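Local coordinates for TCP pilus virulence regulatory protein (Vibrio cholerae, PDB 4MLO) that activates transcription as an AraC-family DNA-binding regulator, probably of virulence genes including those of the toxin-coregulated pilus, and binds palmitoleic acid, at residues I86-I98 / E142-K154. Sequence-based numbering, arbitrary orientation.
Sequences ISDSFIRSLKSYI and EFLKVFFSGFFSK
Leu94 and Lys145 bring the backbones closest, their CA atoms 6.1 Å apart. The short helix 88-93 crosses helix 142-154 at -81°, almost perpendicularly, with the axes 10.5 Å apart. Phe90, its CG anti to the backbone N (chi1 179°), swings its ring across to the longer helix and turns an edge toward the face of Phe148 in an offset edge-to-face pair, centroids 5.5 Å apart. Phe90 CZ also lies 3.6 Å from Leu144 O. Leu94 lays its two methyls on the same helix, CD2 3.6 Å from Lys145 O and CD1 3.8 Å from Phe152 CE2. Lys145 O accepts hydrogen bonds from Ser149 N and Ser149 OG, which reach it from opposite faces of its plane, so the methyl packs against an oxygen held by two bonds. Ile86 CD1 meets the edge of the Phe152 ring, 3.6 Å from Phe152 CZ. Farther along, partly exposed Tyr97 fits as a knob among Glu142, Lys145, Val146 and Ser149; Lys145 CB sits over one ring face in a CH-pi contact, and Tyr97 OH gives a weak hydrogen bond to Glu142 OE1 (3.0 Å). This is helix-on-helix packing against the five-stranded antiparallel sheet of the N-terminal cupin-like domain: Phe90 and Phe148 meet Phe7 of strand 7-14, Phe148 and Phe152 touch Met32 of strand 31-35.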
loop_
_atom_site.group_PDB
_atom_site.type_symbol
_atom_site.label_atom_id
_atom_site.label_comp_id
_atom_site.label_asym_id
_atom_site.label_seq_id
_atom_site.Cartn_x
_atom_site.Cartn_y
_atom_site.Cartn_z
ATOM N N ILE A 86 -2.728 -3.730 6.353
ATOM C CA ILE A 86 -3.567 -3.536 7.535
ATOM C C ILE A 86 -5.011 -3.370 7.088
ATOM O O ILE A 86 -5.312 -2.482 6.280
ATOM C CB ILE A 86 -3.119 -2.308 8.342
ATOM C CG1 ILE A 86 -1.629 -2.382 8.668
ATOM C CG2 ILE A 86 -3.908 -2.219 9.629
ATOM C CD1 ILE A 86 -1.083 -1.123 9.257
ATOM N N SER A 87 -5.912 -4.185 7.646
ATOM C CA SER A 87 -7.306 -4.154 7.215
ATOM C C SER A 87 -7.992 -2.845 7.600
ATOM O O SER A 87 -7.649 -2.191 8.593
ATOM C CB SER A 87 -8.080 -5.333 7.818
ATOM O OG SER A 87 -8.310 -5.163 9.197
ATOM N N ASP A 88 -8.981 -2.467 6.789
ATOM C CA ASP A 88 -9.781 -1.292 7.095
ATOM C C ASP A 88 -10.450 -1.447 8.455
ATOM O O ASP A 88 -10.565 -0.480 9.217
ATOM C CB ASP A 88 -10.832 -1.072 6.007
ATOM C CG ASP A 88 -10.235 -0.630 4.672
ATOM O OD1 ASP A 88 -9.171 0.033 4.683
ATOM O OD2 ASP A 88 -10.840 -0.928 3.604
ATOM N N SER A 89 -10.884 -2.659 8.785
ATOM C CA SER A 89 -11.561 -2.847 10.070
ATOM C C SER A 89 -10.624 -2.563 11.250
ATOM O O SER A 89 -11.038 -1.970 12.250
ATOM C CB SER A 89 -12.169 -4.253 10.150
ATOM O OG SER A 89 -11.189 -5.279 10.154
ATOM N N PHE A 90 -9.346 -2.936 11.140
ATOM C CA PHE A 90 -8.411 -2.607 12.209
ATOM C C PHE A 90 -8.183 -1.103 12.285
ATOM O O PHE A 90 -8.185 -0.525 13.380
ATOM C CB PHE A 90 -7.074 -3.340 12.035
ATOM C CG PHE A 90 -6.071 -3.003 13.120
ATOM C CD1 PHE A 90 -5.142 -1.990 12.943
ATOM C CD2 PHE A 90 -6.097 -3.665 14.352
ATOM C CE1 PHE A 90 -4.233 -1.655 13.952
ATOM C CE2 PHE A 90 -5.205 -3.336 15.360
ATOM C CZ PHE A 90 -4.267 -2.324 15.166
ATOM N N ILE A 91 -8.022 -0.442 11.129
ATOM C CA ILE A 91 -7.845 1.010 11.123
ATOM C C ILE A 91 -9.045 1.688 11.770
ATOM O O ILE A 91 -8.892 2.601 12.588
ATOM C CB ILE A 91 -7.605 1.508 9.681
ATOM C CG1 ILE A 91 -6.325 0.896 9.107
ATOM C CG2 ILE A 91 -7.539 3.002 9.626
ATOM C CD1 ILE A 91 -5.015 1.270 9.838
ATOM N N ARG A 92 -10.258 1.247 11.428
ATOM C CA ARG A 92 -11.444 1.859 12.022
ATOM C C ARG A 92 -11.434 1.711 13.539
ATOM O O ARG A 92 -11.873 2.617 14.257
ATOM C CB ARG A 92 -12.713 1.251 11.414
ATOM N N SER A 93 -10.903 0.601 14.056
ATOM C CA SER A 93 -10.851 0.406 15.499
ATOM C C SER A 93 -9.855 1.337 16.182
ATOM O O SER A 93 -9.870 1.443 17.415
ATOM C CB SER A 93 -10.518 -1.056 15.817
ATOM O OG SER A 93 -9.116 -1.288 15.839
ATOM N N LEU A 94 -9.001 2.022 15.414
ATOM C CA LEU A 94 -8.088 3.011 15.965
ATOM C C LEU A 94 -8.730 4.381 16.138
ATOM O O LEU A 94 -8.101 5.264 16.733
ATOM C CB LEU A 94 -6.838 3.139 15.075
ATOM C CG LEU A 94 -6.041 1.866 14.831
ATOM C CD1 LEU A 94 -4.809 2.155 13.976
ATOM C CD2 LEU A 94 -5.631 1.214 16.152
ATOM N N LYS A 95 -9.967 4.567 15.675
ATOM C CA LYS A 95 -10.546 5.906 15.601
ATOM C C LYS A 95 -10.623 6.559 16.976
ATOM O O LYS A 95 -10.331 7.751 17.119
ATOM C CB LYS A 95 -11.931 5.840 14.961
ATOM N N SER A 96 -11.003 5.795 18.000
ATOM C CA SER A 96 -11.092 6.336 19.351
ATOM C C SER A 96 -9.726 6.612 19.963
ATOM O O SER A 96 -9.634 7.382 20.924
ATOM C CB SER A 96 -11.856 5.365 20.251
ATOM O OG SER A 96 -11.253 4.081 20.226
ATOM N N TYR A 97 -8.667 5.998 19.445
ATOM C CA TYR A 97 -7.353 6.164 20.045
ATOM C C TYR A 97 -6.637 7.411 19.552
ATOM O O TYR A 97 -5.679 7.854 20.199
ATOM C CB TYR A 97 -6.503 4.919 19.778
ATOM C CG TYR A 97 -6.985 3.741 20.593
ATOM C CD1 TYR A 97 -8.147 3.063 20.238
ATOM C CD2 TYR A 97 -6.303 3.331 21.743
ATOM C CE1 TYR A 97 -8.617 2.008 20.998
ATOM C CE2 TYR A 97 -6.761 2.265 22.500
ATOM C CZ TYR A 97 -7.915 1.609 22.117
ATOM O OH TYR A 97 -8.375 0.555 22.865
ATOM N N ILE A 98 -7.099 8.001 18.453
ATOM C CA ILE A 98 -6.504 9.220 17.915
ATOM C C ILE A 98 -7.500 10.358 17.783
ATOM O O ILE A 98 -7.082 11.484 17.474
ATOM C CB ILE A 98 -5.824 8.958 16.553
ATOM C CG1 ILE A 98 -6.816 8.357 15.545
ATOM C CG2 ILE A 98 -4.631 8.007 16.738
ATOM C CD1 ILE A 98 -7.703 9.352 14.816
ATOM N N GLU A 142 -6.274 -4.871 22.633
ATOM C CA GLU A 142 -5.880 -3.613 23.254
ATOM C C GLU A 142 -4.408 -3.311 22.997
ATOM O O GLU A 142 -4.048 -2.187 22.627
ATOM C CB GLU A 142 -6.164 -3.659 24.758
ATOM C CG GLU A 142 -5.933 -2.336 25.491
ATOM C CD GLU A 142 -6.970 -1.285 25.137
ATOM O OE1 GLU A 142 -6.683 -0.071 25.277
ATOM O OE2 GLU A 142 -8.080 -1.678 24.721
ATOM N N PHE A 143 -3.538 -4.305 23.178
ATOM C CA PHE A 143 -2.124 -4.074 22.915
ATOM C C PHE A 143 -1.913 -3.595 21.485
ATOM O O PHE A 143 -1.133 -2.665 21.240
ATOM C CB PHE A 143 -1.327 -5.351 23.164
ATOM C CG PHE A 143 0.138 -5.226 22.856
ATOM C CD1 PHE A 143 0.591 -5.237 21.556
ATOM C CD2 PHE A 143 1.062 -5.120 23.881
ATOM C CE1 PHE A 143 1.955 -5.131 21.273
ATOM C CE2 PHE A 143 2.407 -5.004 23.615
ATOM C CZ PHE A 143 2.858 -5.009 22.298
ATOM N N LEU A 144 -2.579 -4.234 20.528
ATOM C CA LEU A 144 -2.321 -3.915 19.123
ATOM C C LEU A 144 -2.852 -2.543 18.776
ATOM O O LEU A 144 -2.191 -1.781 18.058
ATOM C CB LEU A 144 -2.938 -4.975 18.215
ATOM C CG LEU A 144 -2.302 -6.356 18.352
ATOM C CD1 LEU A 144 -3.202 -7.403 17.737
ATOM C CD2 LEU A 144 -0.930 -6.376 17.696
ATOM N N LYS A 145 -4.035 -2.192 19.294
ATOM C CA LYS A 145 -4.570 -0.863 19.010
ATOM C C LYS A 145 -3.681 0.223 19.608
ATOM O O LYS A 145 -3.406 1.244 18.955
ATOM C CB LYS A 145 -6.004 -0.750 19.531
ATOM C CG LYS A 145 -7.008 -1.581 18.723
ATOM C CD LYS A 145 -8.454 -1.418 19.202
ATOM C CE LYS A 145 -8.660 -2.080 20.549
ATOM N NZ LYS A 145 -10.083 -2.087 20.943
ATOM N N VAL A 146 -3.196 0.013 20.838
ATOM C CA VAL A 146 -2.330 1.004 21.471
ATOM C C VAL A 146 -1.000 1.084 20.739
ATOM O O VAL A 146 -0.475 2.182 20.496
ATOM C CB VAL A 146 -2.134 0.671 22.965
ATOM C CG1 VAL A 146 -1.094 1.587 23.598
ATOM C CG2 VAL A 146 -3.462 0.803 23.703
ATOM N N PHE A 147 -0.427 -0.068 20.384
ATOM C CA PHE A 147 0.862 -0.074 19.687
ATOM C C PHE A 147 0.781 0.679 18.359
ATOM O O PHE A 147 1.591 1.581 18.087
ATOM C CB PHE A 147 1.327 -1.507 19.450
ATOM C CG PHE A 147 2.632 -1.592 18.713
ATOM C CD1 PHE A 147 3.822 -1.556 19.403
ATOM C CD2 PHE A 147 2.669 -1.657 17.336
ATOM C CE1 PHE A 147 5.025 -1.616 18.737
ATOM C CE2 PHE A 147 3.867 -1.711 16.672
ATOM C CZ PHE A 147 5.047 -1.688 17.385
ATOM N N PHE A 148 -0.213 0.345 17.529
ATOM C CA PHE A 148 -0.296 0.917 16.188
ATOM C C PHE A 148 -0.789 2.362 16.190
ATOM O O PHE A 148 -0.317 3.164 15.378
ATOM C CB PHE A 148 -1.163 0.037 15.302
ATOM C CG PHE A 148 -0.421 -1.127 14.729
ATOM C CD1 PHE A 148 0.351 -0.966 13.588
ATOM C CD2 PHE A 148 -0.454 -2.364 15.350
ATOM C CE1 PHE A 148 1.054 -2.051 13.041
ATOM C CE2 PHE A 148 0.254 -3.455 14.815
ATOM C CZ PHE A 148 1.004 -3.296 13.668
ATOM N N SER A 149 -1.708 2.743 17.088
ATOM C CA SER A 149 -2.042 4.158 17.174
ATOM C C SER A 149 -0.833 4.980 17.619
ATOM O O SER A 149 -0.573 6.056 17.070
ATOM C CB SER A 149 -3.246 4.383 18.104
ATOM O OG SER A 149 -3.012 3.867 19.393
ATOM N N GLY A 150 -0.070 4.492 18.600
ATOM C CA GLY A 150 1.106 5.233 19.033
ATOM C C GLY A 150 2.185 5.280 17.963
ATOM O O GLY A 150 2.867 6.296 17.793
ATOM N N PHE A 151 2.345 4.185 17.218
ATOM C CA PHE A 151 3.339 4.134 16.143
ATOM C C PHE A 151 2.998 5.138 15.044
ATOM O O PHE A 151 3.836 5.954 14.639
ATOM C CB PHE A 151 3.413 2.715 15.577
ATOM C CG PHE A 151 4.630 2.461 14.716
ATOM C CD1 PHE A 151 5.778 1.933 15.262
ATOM C CD2 PHE A 151 4.630 2.780 13.380
ATOM C CE1 PHE A 151 6.896 1.715 14.471
ATOM C CE2 PHE A 151 5.742 2.571 12.603
ATOM C CZ PHE A 151 6.868 2.043 13.155
ATOM N N PHE A 152 1.761 5.103 14.560
ATOM C CA PHE A 152 1.337 6.053 13.542
ATOM C C PHE A 152 1.414 7.477 14.066
ATOM O O PHE A 152 1.802 8.391 13.333
ATOM C CB PHE A 152 -0.089 5.740 13.083
ATOM C CG PHE A 152 -0.257 4.387 12.431
ATOM C CD1 PHE A 152 0.789 3.774 11.768
ATOM C CD2 PHE A 152 -1.482 3.734 12.471
ATOM C CE1 PHE A 152 0.632 2.539 11.173
ATOM C CE2 PHE A 152 -1.640 2.481 11.861
ATOM C CZ PHE A 152 -0.590 1.902 11.211
ATOM N N SER A 153 1.039 7.692 15.331
ATOM C CA SER A 153 1.137 9.029 15.907
ATOM C C SER A 153 2.564 9.592 15.846
ATOM O O SER A 153 2.755 10.769 15.512
ATOM C CB SER A 153 0.628 9.028 17.346
ATOM O OG SER A 153 -0.779 8.898 17.331
ATOM N N LYS A 154 3.569 8.808 16.238
ATOM C CA LYS A 154 4.921 9.373 16.238
ATOM C C LYS A 154 5.457 9.537 14.820
ATOM O O LYS A 154 6.199 10.493 14.560
ATOM C CB LYS A 154 5.867 8.549 17.113
ATOM C CG LYS A 154 6.046 7.089 16.770
ATOM C CD LYS A 154 6.771 6.395 17.924
ATOM C CE LYS A 154 7.071 4.940 17.611
ATOM N NZ LYS A 154 7.690 4.224 18.772
#